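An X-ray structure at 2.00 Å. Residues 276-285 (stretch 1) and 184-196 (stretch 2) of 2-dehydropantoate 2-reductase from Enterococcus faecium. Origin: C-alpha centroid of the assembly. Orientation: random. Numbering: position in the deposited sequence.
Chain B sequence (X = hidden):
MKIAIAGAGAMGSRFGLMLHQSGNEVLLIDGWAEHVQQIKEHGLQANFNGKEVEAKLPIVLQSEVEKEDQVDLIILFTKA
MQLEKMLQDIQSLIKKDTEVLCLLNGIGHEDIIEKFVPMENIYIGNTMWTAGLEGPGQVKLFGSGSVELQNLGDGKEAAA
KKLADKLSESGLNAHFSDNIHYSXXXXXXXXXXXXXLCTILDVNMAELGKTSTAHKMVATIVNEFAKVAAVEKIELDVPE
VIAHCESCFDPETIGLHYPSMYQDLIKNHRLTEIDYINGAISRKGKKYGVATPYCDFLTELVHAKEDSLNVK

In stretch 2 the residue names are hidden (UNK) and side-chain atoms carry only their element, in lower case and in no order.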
# COMPACT_ATOMS: atom_id res chain seq x y z
N TYR B 276 -3.07 10.87 -11.77
CA TYR B 276 -4.25 11.65 -12.11
C TYR B 276 -5.51 11.11 -11.45
O TYR B 276 -6.60 11.67 -11.64
CB TYR B 276 -4.41 11.71 -13.63
CG TYR B 276 -3.18 12.31 -14.22
CD1 TYR B 276 -3.02 13.68 -14.28
CD2 TYR B 276 -2.11 11.51 -14.60
CE1 TYR B 276 -1.86 14.24 -14.77
CE2 TYR B 276 -0.93 12.06 -15.09
CZ TYR B 276 -0.82 13.43 -15.17
OH TYR B 276 0.35 13.99 -15.65
N ILE B 277 -5.36 10.07 -10.63
CA ILE B 277 -6.47 9.53 -9.87
C ILE B 277 -6.17 9.71 -8.38
O ILE B 277 -6.46 10.77 -7.82
CB ILE B 277 -6.79 8.07 -10.28
CG1 ILE B 277 -6.92 7.98 -11.79
CG2 ILE B 277 -8.07 7.60 -9.60
CD1 ILE B 277 -6.88 6.56 -12.34
N ASN B 278 -5.54 8.73 -7.74
CA ASN B 278 -5.21 8.89 -6.33
C ASN B 278 -4.23 10.05 -6.10
O ASN B 278 -4.29 10.71 -5.07
CB ASN B 278 -4.67 7.57 -5.75
CG ASN B 278 -5.70 6.46 -5.81
OD1 ASN B 278 -6.41 6.22 -4.83
ND2 ASN B 278 -5.84 5.83 -6.97
N GLY B 279 -3.32 10.26 -7.05
CA GLY B 279 -2.33 11.34 -6.96
C GLY B 279 -2.97 12.71 -6.91
O GLY B 279 -2.47 13.62 -6.24
N ALA B 280 -4.08 12.87 -7.63
CA ALA B 280 -4.79 14.14 -7.68
C ALA B 280 -5.38 14.44 -6.32
O ALA B 280 -5.34 15.57 -5.85
CB ALA B 280 -5.88 14.09 -8.76
N ILE B 281 -5.90 13.39 -5.66
CA ILE B 281 -6.42 13.52 -4.30
C ILE B 281 -5.28 13.82 -3.31
O ILE B 281 -5.45 14.65 -2.40
CB ILE B 281 -7.22 12.27 -3.89
CG1 ILE B 281 -8.45 12.10 -4.79
CG2 ILE B 281 -7.62 12.32 -2.42
CD1 ILE B 281 -9.32 13.33 -4.92
N SER B 282 -4.12 13.18 -3.49
CA SER B 282 -2.95 13.48 -2.66
C SER B 282 -2.54 14.95 -2.79
O SER B 282 -2.29 15.61 -1.79
CB SER B 282 -1.77 12.59 -3.02
OG SER B 282 -2.06 11.23 -2.72
N ARG B 283 -2.49 15.45 -4.02
CA ARG B 283 -2.12 16.85 -4.27
C ARG B 283 -3.09 17.85 -3.62
O ARG B 283 -2.65 18.79 -2.95
CB ARG B 283 -1.96 17.11 -5.77
CG ARG B 283 -0.64 16.57 -6.30
CD ARG B 283 -0.36 17.03 -7.73
NE ARG B 283 -1.38 16.64 -8.70
CZ ARG B 283 -1.54 15.41 -9.19
NH1 ARG B 283 -0.77 14.39 -8.79
NH2 ARG B 283 -2.49 15.20 -10.09
N LYS B 284 -4.38 17.64 -3.81
CA LYS B 284 -5.41 18.47 -3.15
C LYS B 284 -5.32 18.37 -1.63
O LYS B 284 -5.46 19.38 -0.92
CB LYS B 284 -6.81 18.04 -3.60
CG LYS B 284 -7.20 18.41 -5.02
CD LYS B 284 -8.50 17.73 -5.41
CE LYS B 284 -8.86 17.92 -6.89
NZ LYS B 284 -9.12 19.35 -7.18
N GLY B 285 -5.08 17.17 -1.12
CA GLY B 285 -4.88 16.96 0.33
C GLY B 285 -3.77 17.83 0.91
O GLY B 285 -3.94 18.45 1.97
N UNK B 184 -18.55 13.13 -11.23
CA UNK B 184 -17.14 12.97 -11.57
C UNK B 184 -16.35 12.49 -10.33
O UNK B 184 -15.45 11.64 -10.43
c UNK B 184 -14.99 14.17 -12.26
c UNK B 184 -17.10 14.78 -13.46
c UNK B 184 -18.15 13.95 -14.15
c UNK B 184 -16.51 14.29 -12.13
N UNK B 185 -16.65 13.05 -9.15
CA UNK B 185 -16.01 12.59 -7.91
C UNK B 185 -16.40 11.15 -7.59
O UNK B 185 -15.55 10.36 -7.23
c UNK B 185 -14.02 13.97 -5.67
o UNK B 185 -11.97 16.92 -5.19
c UNK B 185 -15.22 15.81 -6.63
c UNK B 185 -12.97 14.81 -5.30
c UNK B 185 -14.17 16.66 -6.26
c UNK B 185 -15.16 14.45 -6.35
c UNK B 185 -13.04 16.15 -5.58
c UNK B 185 -16.30 13.51 -6.73
N UNK B 186 -17.68 10.82 -7.77
CA UNK B 186 -18.17 9.47 -7.52
C UNK B 186 -17.49 8.45 -8.43
O UNK B 186 -17.05 7.39 -7.98
c UNK B 186 -19.69 9.42 -7.72
n UNK B 186 -23.87 5.33 -8.14
c UNK B 186 -20.35 8.06 -7.52
n UNK B 186 -22.72 6.72 -9.57
c UNK B 186 -23.09 6.39 -8.33
c UNK B 186 -21.85 8.29 -7.34
n UNK B 186 -22.66 7.08 -7.28
N UNK B 187 -17.41 8.77 -9.72
CA UNK B 187 -16.67 7.93 -10.64
C UNK B 187 -15.18 7.81 -10.25
O UNK B 187 -14.58 6.75 -10.38
n UNK B 187 -15.26 4.12 -14.00
c UNK B 187 -16.81 8.46 -12.07
c UNK B 187 -16.24 6.25 -13.15
c UNK B 187 -15.97 7.75 -13.12
c UNK B 187 -15.49 5.57 -14.29
N UNK B 188 -14.57 8.91 -9.82
CA UNK B 188 -13.14 8.87 -9.48
C UNK B 188 -12.87 7.98 -8.27
O UNK B 188 -11.79 7.37 -8.18
c UNK B 188 -12.59 10.27 -9.24
N UNK B 189 -13.85 7.89 -7.36
CA UNK B 189 -13.75 6.97 -6.23
C UNK B 189 -13.65 5.51 -6.73
O UNK B 189 -12.83 4.74 -6.25
s UNK B 189 -14.90 8.68 -4.29
c UNK B 189 -14.94 7.15 -5.27
N UNK B 190 -14.47 5.15 -7.72
CA UNK B 190 -14.34 3.84 -8.36
C UNK B 190 -12.95 3.67 -8.99
O UNK B 190 -12.31 2.63 -8.84
c UNK B 190 -15.26 2.24 -10.08
c UNK B 190 -15.42 3.62 -9.45
c UNK B 190 -16.82 3.81 -8.89
N UNK B 191 -12.49 4.71 -9.68
CA UNK B 191 -11.19 4.65 -10.36
C UNK B 191 -10.02 4.67 -9.38
O UNK B 191 -8.96 4.14 -9.67
c UNK B 191 -11.98 5.64 -12.55
n UNK B 191 -12.30 6.75 -13.18
c UNK B 191 -11.04 5.78 -11.37
o UNK B 191 -12.45 4.54 -12.87
N UNK B 192 -10.25 5.27 -8.21
CA UNK B 192 -9.25 5.32 -7.16
C UNK B 192 -9.21 4.13 -6.21
O UNK B 192 -8.40 4.11 -5.28
N UNK B 193 -10.08 3.14 -6.44
CA UNK B 193 -10.14 1.95 -5.60
C UNK B 193 -9.87 0.69 -6.42
O UNK B 193 -8.91 -0.01 -6.15
o UNK B 193 -12.58 1.95 -5.76
c UNK B 193 -11.57 2.88 -3.78
c UNK B 193 -11.47 1.82 -4.85
N UNK B 194 -10.71 0.42 -7.41
CA UNK B 194 -10.61 -0.82 -8.17
C UNK B 194 -9.28 -0.92 -8.91
O UNK B 194 -8.61 -1.96 -8.85
s UNK B 194 -13.36 -2.40 -7.40
c UNK B 194 -13.15 -1.02 -8.56
c UNK B 194 -13.28 -1.51 -5.84
c UNK B 194 -11.77 -0.93 -9.18
N UNK B 195 -8.88 0.17 -9.57
CA UNK B 195 -7.68 0.19 -10.39
C UNK B 195 -6.40 -0.14 -9.61
O UNK B 195 -5.73 -1.13 -9.91
o UNK B 195 -8.34 0.70 -13.19
c UNK B 195 -7.52 1.54 -11.08
n UNK B 195 -8.99 2.76 -12.56
c UNK B 195 -8.33 1.64 -12.37
N UNK B 196 -6.04 0.71 -8.65
CA UNK B 196 -4.83 0.51 -7.84
C UNK B 196 -4.78 -0.78 -7.07
O UNK B 196 -3.74 -1.47 -7.08

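Position 184 carries four carbons, forked at the first, with one arm two carbons long. This is isoleucine, Ile184, and it lies out of reach of stretch 1. At 185 a single carbon leads to a six-carbon ring bearing one oxygen, so the residue is tyrosine. Tyr185 sets off sideways, but its length brings the ring end to stretch 1: CE2 lies 4.0 Å from Ile281 CD1, an apolar contact, and OH lies 3.6 Å from Lys284 CD, against the aliphatic part of that lysine. The hydroxyl is hydrogen-bonded elsewhere in the structure, so a polar tip can be buried here.

Position 186 has three carbons, a nitrogen, and a carbon carrying two more nitrogens, the guanidinium of arginine; Arg186 does not reach the contact. Four carbons in a row ending in nitrogen make 187 a lysine. Position 187 is exposed, which suits the charged end of Lys187. Position 188 has one carbon: alanine. Ala188 points toward stretch 1, and its backbone O sits 4.0 Å from Ile277 CG2.

One carbon and a sulfur identify 189 as cysteine, and one carbon carrying two others identifies 190 as valine. Cys189 and Val190 are buried and point away from stretch 1, where their small, largely apolar side chains suit the interior. At 191, two carbons, the second bearing one oxygen and one nitrogen, indicate asparagine. Lys187 NZ donates to Asn191 OD1 at 3.1 Å, while Asn191 CB packs 3.9 Å from Ile277 CG2.

Position 192 has no side-chain atoms and is glycine. Gly192 N lies 3.5 Å from Ile277 CG2, and a CB here would stand about 3.1 Å from Ala188 O, so glycine suits this tight passage. Its O comes 2.9 Å from the modelled Asn278 OD1, but that amide is probably turned over, leaving the bonding open.

At 193, one carbon carries an oxygen and a carbon: threonine. Thr193 points away, its OG1 2.8 Å from Cys189 O. Two carbons, a sulfur and a terminal carbon, unbranched, make 194 methionine; Met194 is buried but out of reach. Position 195 again has two carbons, with oxygen and nitrogen on the second: asparagine. Asn195 points toward stretch 1, with ND2 4.4 Å from Ile277 CD1; Asn195 ND2 also donates to Asn191 O at 3.2 Å, linking the new helix to the preceding one. Position 196, without side-chain atoms, is glycine; Gly196 is buried, and a CB there would point toward stretch 1.

The contact is small, burying 301 Å² between the two stretches, summed over both sides; helices 278-285 and 184-191 run at 117° to each other. Ile277, at the N-cap position, packs against the backbone around Asn191 and Gly192, while Ile281 and Lys284 meet Tyr185. Close packing dominates, with no clear hydrogen bond crossing between the stretches.

Stretch 2 (184-196) IYRKACVNGTMNG
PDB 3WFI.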